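Local coordinates for protein 1,3,6,8-tetrahydroxynaphthalene synthase (Streptomyces coelicolor, PDB 1U0M) that condenses five malonyl-CoA units into a pentaketide and cyclises it to 1,3,6,8-tetrahydroxynaphthalene for melanin biosynthesis, at residues T11-S16 and V204-G209; E74-V79 and L178-T183; V112-F117 and A172-S177. All coordinates share one frame; numbering follows the deposited sequence.

Contact 1 of 3, residues T11-S16 and V204-G209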
loop_
_atom_site.group_PDB
_atom_site.type_symbol
_atom_site.label_atom_id
_atom_site.label_comp_id
_atom_site.label_asym_id
_atom_site.label_seq_id
_atom_site.Cartn_x
_atom_site.Cartn_y
_atom_site.Cartn_z
ATOM N N THR A 11 17.324 -11.825 9.923
ATOM C CA THR A 11 16.787 -13.175 9.976
ATOM C C THR A 11 15.313 -13.204 10.368
ATOM O O THR A 11 14.893 -12.567 11.341
ATOM C CB THR A 11 17.581 -14.045 10.971
ATOM O OG1 THR A 11 18.906 -14.248 10.468
ATOM C CG2 THR A 11 16.905 -15.394 11.170
ATOM N N LEU A 12 14.543 -13.961 9.593
ATOM C CA LEU A 12 13.114 -14.128 9.810
ATOM C C LEU A 12 12.921 -15.015 11.027
ATOM O O LEU A 12 13.501 -16.098 11.107
ATOM C CB LEU A 12 12.479 -14.801 8.595
ATOM C CG LEU A 12 11.278 -14.136 7.926
ATOM C CD1 LEU A 12 10.783 -15.037 6.802
ATOM C CD2 LEU A 12 10.179 -13.892 8.940
ATOM N N CYS A 13 12.104 -14.568 11.970
ATOM C CA CYS A 13 11.867 -15.348 13.174
ATOM C C CYS A 13 10.642 -16.252 13.071
ATOM O O CYS A 13 10.187 -16.574 11.970
ATOM C CB CYS A 13 11.755 -14.412 14.375
ATOM S SG CYS A 13 13.285 -13.495 14.655
ATOM N N ARG A 14 10.122 -16.670 14.221
ATOM C CA ARG A 14 8.967 -17.555 14.260
ATOM C C ARG A 14 7.653 -16.813 14.045
ATOM O O ARG A 14 7.147 -16.115 14.938
ATOM C CB ARG A 14 8.931 -18.317 15.584
ATOM N N PRO A 15 7.076 -16.959 12.846
ATOM C CA PRO A 15 5.812 -16.293 12.548
ATOM C C PRO A 15 4.723 -16.829 13.453
ATOM O O PRO A 15 4.627 -18.032 13.687
ATOM C CB PRO A 15 5.580 -16.637 11.079
ATOM C CG PRO A 15 6.248 -17.973 10.940
ATOM C CD PRO A 15 7.526 -17.773 11.705
ATOM N N SER A 16 3.912 -15.925 13.978
ATOM C CA SER A 16 2.816 -16.302 14.856
ATOM C C SER A 16 1.536 -16.264 13.999
ATOM O O SER A 16 1.331 -15.326 13.222
ATOM C CB SER A 16 2.739 -15.298 16.009
ATOM O OG SER A 16 2.048 -15.824 17.120
ATOM N N VAL A 204 8.437 -11.221 13.002
ATOM C CA VAL A 204 9.447 -10.197 13.150
ATOM C C VAL A 204 10.673 -10.577 12.347
ATOM O O VAL A 204 10.962 -11.757 12.155
ATOM C CB VAL A 204 9.847 -10.028 14.614
ATOM C CG1 VAL A 204 10.748 -8.812 14.763
ATOM C CG2 VAL A 204 8.604 -9.893 15.473
ATOM N N VAL A 205 11.377 -9.570 11.849
ATOM C CA VAL A 205 12.591 -9.807 11.093
ATOM C C VAL A 205 13.678 -8.932 11.692
ATOM O O VAL A 205 13.877 -7.789 11.279
ATOM C CB VAL A 205 12.419 -9.471 9.604
ATOM C CG1 VAL A 205 11.519 -10.503 8.944
ATOM C CG2 VAL A 205 11.834 -8.084 9.453
ATOM N N ARG A 206 14.363 -9.476 12.692
ATOM C CA ARG A 206 15.433 -8.757 13.360
ATOM C C ARG A 206 16.721 -8.950 12.572
ATOM O O ARG A 206 17.117 -10.075 12.276
ATOM C CB ARG A 206 15.595 -9.270 14.795
ATOM C CG ARG A 206 16.018 -10.725 14.895
ATOM C CD ARG A 206 15.774 -11.297 16.290
ATOM N NE ARG A 206 16.990 -11.834 16.903
ATOM C CZ ARG A 206 17.004 -12.766 17.854
ATOM N NH1 ARG A 206 15.868 -13.278 18.311
ATOM N NH2 ARG A 206 18.158 -13.194 18.347
ATOM N N GLY A 207 17.349 -7.838 12.205
ATOM C CA GLY A 207 18.590 -7.901 11.459
ATOM C C GLY A 207 19.731 -8.092 12.432
ATOM O O GLY A 207 20.790 -8.609 12.079
ATOM N N ARG A 208 19.493 -7.678 13.674
ATOM C CA ARG A 208 20.474 -7.780 14.747
ATOM C C ARG A 208 21.102 -9.168 14.789
ATOM O O ARG A 208 22.311 -9.310 14.978
ATOM C CB ARG A 208 19.802 -7.473 16.093
ATOM C CG ARG A 208 19.528 -8.691 16.973
ATOM C CD ARG A 208 18.071 -8.773 17.381
ATOM N NE ARG A 208 17.877 -9.632 18.546
ATOM C CZ ARG A 208 16.688 -9.928 19.064
ATOM N NH1 ARG A 208 15.590 -9.438 18.513
ATOM N NH2 ARG A 208 16.593 -10.702 20.138
ATOM N N GLY A 209 20.271 -10.187 14.609
ATOM C CA GLY A 209 20.752 -11.553 14.639
ATOM C C GLY A 209 19.718 -12.436 15.298
ATOM O O GLY A 209 19.772 -12.684 16.502
#
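Residues 11-13 run antiparallel to 204-206, with L12 and V205 nearest in backbone at 4.5 Å between L12 CA and V205 CA. Two backbone hydrogen bonds join them. T11 N gives a straight bond to R206 O, 2.9 Å long, which it meets from above the carbonyl plane. C13 N meets V204 O at 3.0 Å, nearly along the C=O axis. L12 and V205 point the same way and lie side by side. The tip of L12 touches V205, L12 CD2 to V205 CG1, at 3.6 Å. L12 also packs on L321 of helix 315-326. C13 points toward the other strand. C13 SG is anti to the carbonyl carbon (chi1 -62°) and rests against R206 CD at 3.7 Å. The R206 chain starts in the crowded position between N and C (chi1 64°) and bends at chi3. Its head is crowded by R208, so its bond to G209 O should be read with care. C13 and V204 both pack on A99 of helix 73-99. The strand pair thus lies between two helices in the central sheet of the thiolase fold. The join is therefore made by main-chain bonds, with apolar and sulfur contacts beside them.

Contact 2 of 3, residues E74-V79 and L178-T183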
loop_
_atom_site.group_PDB
_atom_site.type_symbol
_atom_site.label_atom_id
_atom_site.label_comp_id
_atom_site.label_asym_id
_atom_site.label_seq_id
_atom_site.Cartn_x
_atom_site.Cartn_y
_atom_site.Cartn_z
ATOM N N GLU A 74 -20.256 -1.250 3.203
ATOM C CA GLU A 74 -20.034 -0.412 4.387
ATOM C C GLU A 74 -20.085 -1.268 5.656
ATOM O O GLU A 74 -19.172 -1.217 6.475
ATOM C CB GLU A 74 -21.070 0.724 4.468
ATOM C CG GLU A 74 -20.987 1.530 5.772
ATOM C CD GLU A 74 -21.807 2.824 5.772
ATOM O OE1 GLU A 74 -22.736 2.963 4.944
ATOM O OE2 GLU A 74 -21.522 3.698 6.630
ATOM N N ASP A 75 -21.134 -2.066 5.824
ATOM C CA ASP A 75 -21.214 -2.922 7.012
ATOM C C ASP A 75 -20.127 -4.004 7.001
ATOM O O ASP A 75 -19.529 -4.310 8.030
ATOM C CB ASP A 75 -22.609 -3.569 7.136
ATOM C CG ASP A 75 -23.670 -2.592 7.666
ATOM O OD1 ASP A 75 -23.325 -1.405 7.898
ATOM O OD2 ASP A 75 -24.845 -3.012 7.844
ATOM N N ARG A 76 -19.866 -4.575 5.830
ATOM C CA ARG A 76 -18.835 -5.602 5.688
ATOM C C ARG A 76 -17.507 -4.994 6.154
ATOM O O ARG A 76 -16.799 -5.567 6.970
ATOM C CB ARG A 76 -18.709 -6.024 4.207
ATOM C CG ARG A 76 -18.745 -7.533 3.928
ATOM C CD ARG A 76 -20.167 -8.021 3.870
ATOM N NE ARG A 76 -20.370 -9.419 3.481
ATOM C CZ ARG A 76 -20.039 -9.959 2.303
ATOM N NH1 ARG A 76 -19.450 -9.245 1.359
ATOM N NH2 ARG A 76 -20.375 -11.217 2.037
ATOM N N ASN A 77 -17.171 -3.818 5.639
ATOM C CA ASN A 77 -15.907 -3.197 6.013
ATOM C C ASN A 77 -15.864 -2.826 7.501
ATOM O O ASN A 77 -14.787 -2.770 8.104
ATOM C CB ASN A 77 -15.643 -1.969 5.143
ATOM C CG ASN A 77 -14.169 -1.719 4.945
ATOM O OD1 ASN A 77 -13.485 -2.488 4.268
ATOM N ND2 ASN A 77 -13.661 -0.651 5.549
ATOM N N LYS A 78 -17.034 -2.566 8.087
ATOM C CA LYS A 78 -17.110 -2.261 9.514
ATOM C C LYS A 78 -16.701 -3.547 10.240
ATOM O O LYS A 78 -15.900 -3.520 11.173
ATOM C CB LYS A 78 -18.538 -1.873 9.923
ATOM C CG LYS A 78 -18.707 -0.419 10.359
ATOM C CD LYS A 78 -18.857 0.502 9.169
ATOM C CE LYS A 78 -20.304 0.585 8.729
ATOM N NZ LYS A 78 -21.134 1.406 9.659
ATOM N N VAL A 79 -17.241 -4.683 9.803
ATOM C CA VAL A 79 -16.874 -5.951 10.430
ATOM C C VAL A 79 -15.364 -6.162 10.314
ATOM O O VAL A 79 -14.724 -6.648 11.248
ATOM C CB VAL A 79 -17.559 -7.130 9.766
ATOM C CG1 VAL A 79 -17.130 -8.418 10.449
ATOM C CG2 VAL A 79 -19.061 -6.940 9.812
ATOM N N LEU A 178 -15.048 -11.887 3.966
ATOM C CA LEU A 178 -15.719 -10.593 3.857
ATOM C C LEU A 178 -15.742 -10.067 2.426
ATOM O O LEU A 178 -16.143 -8.939 2.173
ATOM C CB LEU A 178 -15.063 -9.572 4.790
ATOM C CG LEU A 178 -15.354 -9.823 6.280
ATOM C CD1 LEU A 178 -16.870 -9.862 6.499
ATOM C CD2 LEU A 178 -14.757 -11.148 6.729
ATOM N N CYS A 179 -15.304 -10.900 1.494
ATOM C CA CYS A 179 -15.304 -10.535 0.093
ATOM C C CYS A 179 -16.193 -11.503 -0.660
ATOM O O CYS A 179 -16.146 -11.575 -1.872
ATOM C CB CYS A 179 -13.880 -10.543 -0.470
ATOM S SG CYS A 179 -12.880 -9.126 0.082
ATOM N N TYR A 180 -17.015 -12.248 0.072
ATOM C CA TYR A 180 -17.945 -13.193 -0.551
ATOM C C TYR A 180 -19.034 -12.386 -1.256
ATOM O O TYR A 180 -19.661 -11.523 -0.638
ATOM C CB TYR A 180 -18.582 -14.100 0.508
ATOM C CG TYR A 180 -19.723 -14.938 -0.031
ATOM C CD1 TYR A 180 -19.508 -15.900 -1.033
ATOM C CD2 TYR A 180 -21.024 -14.732 0.413
ATOM C CE1 TYR A 180 -20.572 -16.620 -1.577
ATOM C CE2 TYR A 180 -22.088 -15.442 -0.119
ATOM C CZ TYR A 180 -21.860 -16.381 -1.114
ATOM O OH TYR A 180 -22.926 -17.048 -1.662
ATOM N N GLN A 181 -19.261 -12.669 -2.540
ATOM C CA GLN A 181 -20.266 -11.954 -3.333
ATOM C C GLN A 181 -21.310 -12.890 -3.934
ATOM O O GLN A 181 -21.102 -13.456 -5.015
ATOM C CB GLN A 181 -19.602 -11.189 -4.478
ATOM C CG GLN A 181 -18.418 -10.335 -4.082
ATOM C CD GLN A 181 -18.793 -9.042 -3.370
ATOM O OE1 GLN A 181 -17.919 -8.344 -2.874
ATOM N NE2 GLN A 181 -20.079 -8.715 -3.338
ATOM N N PRO A 182 -22.465 -13.034 -3.264
ATOM C CA PRO A 182 -23.554 -13.903 -3.727
ATOM C C PRO A 182 -23.836 -13.735 -5.216
ATOM O O PRO A 182 -24.208 -14.692 -5.905
ATOM C CB PRO A 182 -24.735 -13.452 -2.878
ATOM C CG PRO A 182 -24.093 -13.023 -1.621
ATOM C CD PRO A 182 -22.897 -12.250 -2.093
ATOM N N THR A 183 -23.647 -12.513 -5.698
ATOM C CA THR A 183 -23.874 -12.174 -7.097
ATOM C C THR A 183 -22.928 -12.821 -8.115
ATOM O O THR A 183 -23.317 -13.030 -9.259
ATOM C CB THR A 183 -23.810 -10.646 -7.298
ATOM O OG1 THR A 183 -22.538 -10.164 -6.860
ATOM C CG2 THR A 183 -24.897 -9.956 -6.497
#
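R76 carries this contact, reaching from helix 73-99 to the loop that follows strand 167-175. Its CB points toward the loop. R76 CG comes 3.4 Å from L178 O. The same R76 CG touches the leucine tip, 3.9 Å from L178 CD1. The chain bends at chi2 (83°) and then runs extended through CD to NE. A turn at chi4 (-63°) orients the guanidinium. The head passes L178, whose carbonyl carbon lies over one face. NH1 comes near L178 O, but the angle is too poor for a bond. Beyond it, NH1 and NH2 close end-on on one atom, Y180 O. R76 NH1 is 3.0 Å from Y180 O. R76 NH2 is 2.8 Å from Y180 O and makes the straighter bond. The oxygen sits in the guanidinium plane, and NH2 approaches it on a lone pair. One carbonyl oxygen thus takes two donors, which would fix the rotation of the arginine head. R76 NH2 also lies near the edge of the tyrosine ring, 3.9 Å from Y180 CD2. With NH2 at the ring edge and the planes 56° apart, this is not a stack. Y180 OH bonds to R36 and weakly to a polyethylene glycol, probably from the crystallisation liquor. One turn further along the helix, V79 CG1 adds a looser apolar contact with L178 CD1 at 4.2 Å. The side chain of C179 is about 11 Å from that of C146, the probable catalytic cysteine. R76 also packs on H70 and P71, just before its own helix. The contact therefore ties the start of helix 73-99 to the connection between strand 167-175 and helix 187-195, while E74 and N77 pack against the second subunit.

Contact 3 of 3, residues V112-F117 and A172-S177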
loop_
_atom_site.group_PDB
_atom_site.type_symbol
_atom_site.label_atom_id
_atom_site.label_comp_id
_atom_site.label_asym_id
_atom_site.label_seq_id
_atom_site.Cartn_x
_atom_site.Cartn_y
_atom_site.Cartn_z
ATOM N N VAL A 112 -0.060 -5.857 5.691
ATOM C CA VAL A 112 -0.641 -6.256 4.409
ATOM C C VAL A 112 -2.024 -6.897 4.524
ATOM O O VAL A 112 -2.264 -7.791 5.335
ATOM C CB VAL A 112 0.288 -7.203 3.636
ATOM C CG1 VAL A 112 1.607 -6.508 3.387
ATOM C CG2 VAL A 112 0.490 -8.493 4.405
ATOM N N SER A 113 -2.935 -6.408 3.697
ATOM C CA SER A 113 -4.303 -6.894 3.665
ATOM C C SER A 113 -4.995 -6.399 2.411
ATOM O O SER A 113 -4.871 -5.232 2.050
ATOM C CB SER A 113 -5.072 -6.395 4.880
ATOM O OG SER A 113 -6.456 -6.639 4.708
ATOM N N CYS A 114 -5.723 -7.281 1.744
ATOM C CA CYS A 114 -6.442 -6.896 0.531
ATOM C C CYS A 114 -7.913 -7.237 0.678
ATOM O O CYS A 114 -8.693 -7.108 -0.263
ATOM C CB CYS A 114 -5.864 -7.627 -0.681
ATOM S SG CYS A 114 -6.067 -9.407 -0.645
ATOM N N THR A 115 -8.296 -7.648 1.881
ATOM C CA THR A 115 -9.670 -8.057 2.143
ATOM C C THR A 115 -10.587 -7.000 2.726
ATOM O O THR A 115 -11.732 -7.271 3.056
ATOM C CB THR A 115 -9.667 -9.265 3.045
ATOM O OG1 THR A 115 -8.679 -9.071 4.061
ATOM C CG2 THR A 115 -9.332 -10.517 2.228
ATOM N N GLY A 116 -10.081 -5.790 2.837
ATOM C CA GLY A 116 -10.882 -4.715 3.361
ATOM C C GLY A 116 -10.097 -3.454 3.122
ATOM O O GLY A 116 -8.928 -3.502 2.751
ATOM N N PHE A 117 -10.722 -2.313 3.340
ATOM C CA PHE A 117 -10.014 -1.084 3.123
ATOM C C PHE A 117 -10.270 -0.024 4.159
ATOM O O PHE A 117 -11.409 0.320 4.454
ATOM C CB PHE A 117 -10.333 -0.530 1.739
ATOM C CG PHE A 117 -9.534 0.667 1.391
ATOM C CD1 PHE A 117 -10.003 1.940 1.686
ATOM C CD2 PHE A 117 -8.268 0.526 0.819
ATOM C CE1 PHE A 117 -9.226 3.053 1.414
ATOM C CE2 PHE A 117 -7.482 1.640 0.544
ATOM C CZ PHE A 117 -7.957 2.898 0.838
ATOM N N ALA A 172 0.115 -9.704 8.664
ATOM C CA ALA A 172 -0.771 -10.069 7.572
ATOM C C ALA A 172 -2.161 -10.311 8.170
ATOM O O ALA A 172 -2.327 -11.123 9.071
ATOM C CB ALA A 172 -0.254 -11.325 6.888
ATOM N N CYS A 173 -3.158 -9.595 7.674
ATOM C CA CYS A 173 -4.518 -9.748 8.175
ATOM C C CYS A 173 -5.439 -9.981 6.990
ATOM O O CYS A 173 -5.632 -9.091 6.170
ATOM C CB CYS A 173 -4.940 -8.488 8.935
ATOM S SG CYS A 173 -6.496 -8.642 9.811
ATOM N N GLU A 174 -6.014 -11.172 6.899
ATOM C CA GLU A 174 -6.880 -11.488 5.776
ATOM C C GLU A 174 -8.208 -12.138 6.155
ATOM O O GLU A 174 -8.251 -13.256 6.675
ATOM C CB GLU A 174 -6.112 -12.377 4.789
ATOM C CG GLU A 174 -4.781 -11.774 4.324
ATOM C CD GLU A 174 -4.954 -10.634 3.313
ATOM O OE1 GLU A 174 -6.060 -10.049 3.265
ATOM O OE2 GLU A 174 -3.987 -10.321 2.572
ATOM N N PHE A 175 -9.296 -11.422 5.881
ATOM C CA PHE A 175 -10.647 -11.901 6.158
ATOM C C PHE A 175 -11.328 -12.071 4.800
ATOM O O PHE A 175 -12.256 -11.318 4.451
ATOM C CB PHE A 175 -11.403 -10.858 6.991
ATOM C CG PHE A 175 -10.783 -10.567 8.336
ATOM C CD1 PHE A 175 -10.844 -9.282 8.876
ATOM C CD2 PHE A 175 -10.174 -11.577 9.080
ATOM C CE1 PHE A 175 -10.311 -9.001 10.139
ATOM C CE2 PHE A 175 -9.635 -11.311 10.349
ATOM C CZ PHE A 175 -9.706 -10.019 10.878
ATOM N N CYS A 176 -10.894 -13.081 4.049
ATOM C CA CYS A 176 -11.415 -13.298 2.696
ATOM C C CYS A 176 -12.918 -13.531 2.655
ATOM O O CYS A 176 -13.558 -13.243 1.658
ATOM C CB CYS A 176 -10.682 -14.464 2.003
ATOM S SG CYS A 176 -8.872 -14.264 1.870
ATOM N N SER A 177 -13.472 -14.056 3.739
ATOM C CA SER A 177 -14.896 -14.306 3.811
ATOM C C SER A 177 -15.680 -13.016 3.659
ATOM O O SER A 177 -16.843 -13.039 3.284
ATOM C CB SER A 177 -15.251 -14.950 5.146
ATOM O OG SER A 177 -14.954 -14.074 6.214
#
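E174 OE1 takes two hydrogen bonds from the loop just past strand 108-112, which pairs in parallel with 167-175 in the thiolase-fold sheet. C114 N reaches the syn lone pair of E174 OE1 at 3.2 Å. T115 OG1 meets E174 OE1 at 2.9 Å, nearly along the C-O axis. T115 OG1 also accepts from F175 N at 3.0 Å, so it links the carboxylate to the strand backbone. That oxygen is in the crowded position between N and C (chi1 42°), leaving CG2 to pack on C176. The E174 chain bends at chi2 (-75°) to bring its carboxylate beside S113 CA and C114 N. The two donors would favour the charged form, while burial and the nearby acceptor C173 O would work against it. S314 OG holds E174 OE2 from outside. S113 OG bonds to Y80 OH of helix 73-99. The C114 side chain is about 7 Å from that of C146, the probable active-site cysteine, and packs on M119 of the second subunit. These bonds hold the loop to the strand, near the probable catalytic centre. Further back, V112 pairs with A172, and a nearly straight bond runs 3.1 Å from C173 N to V112 O, almost along the C=O axis.

All three contacts belong to the N-terminal part of the chalcone/stilbene synthase fold. Contacts 2 and 3 are close, with centres about 11 Å apart, and they touch: N77 ND2 probably bonds F117 O at 2.7 Å. Contact 1 is remote, about 34 Å from contact 2 and about 23 Å from contact 3 between centres. Along the chain, contact 1 encloses contact 2, which encloses contact 3. Contacts 1 and 3 reach the same mixed sheet through the neighbouring strands 198-206 and 167-175. Helix 73-99 packs on contacts 1 and 3 and supplies a segment of contact 2. Contacts 2 and 3 lie on the same side of the chain's centre and touch the second subunit. Contact 1 lies opposite contact 2 and touches no other chain.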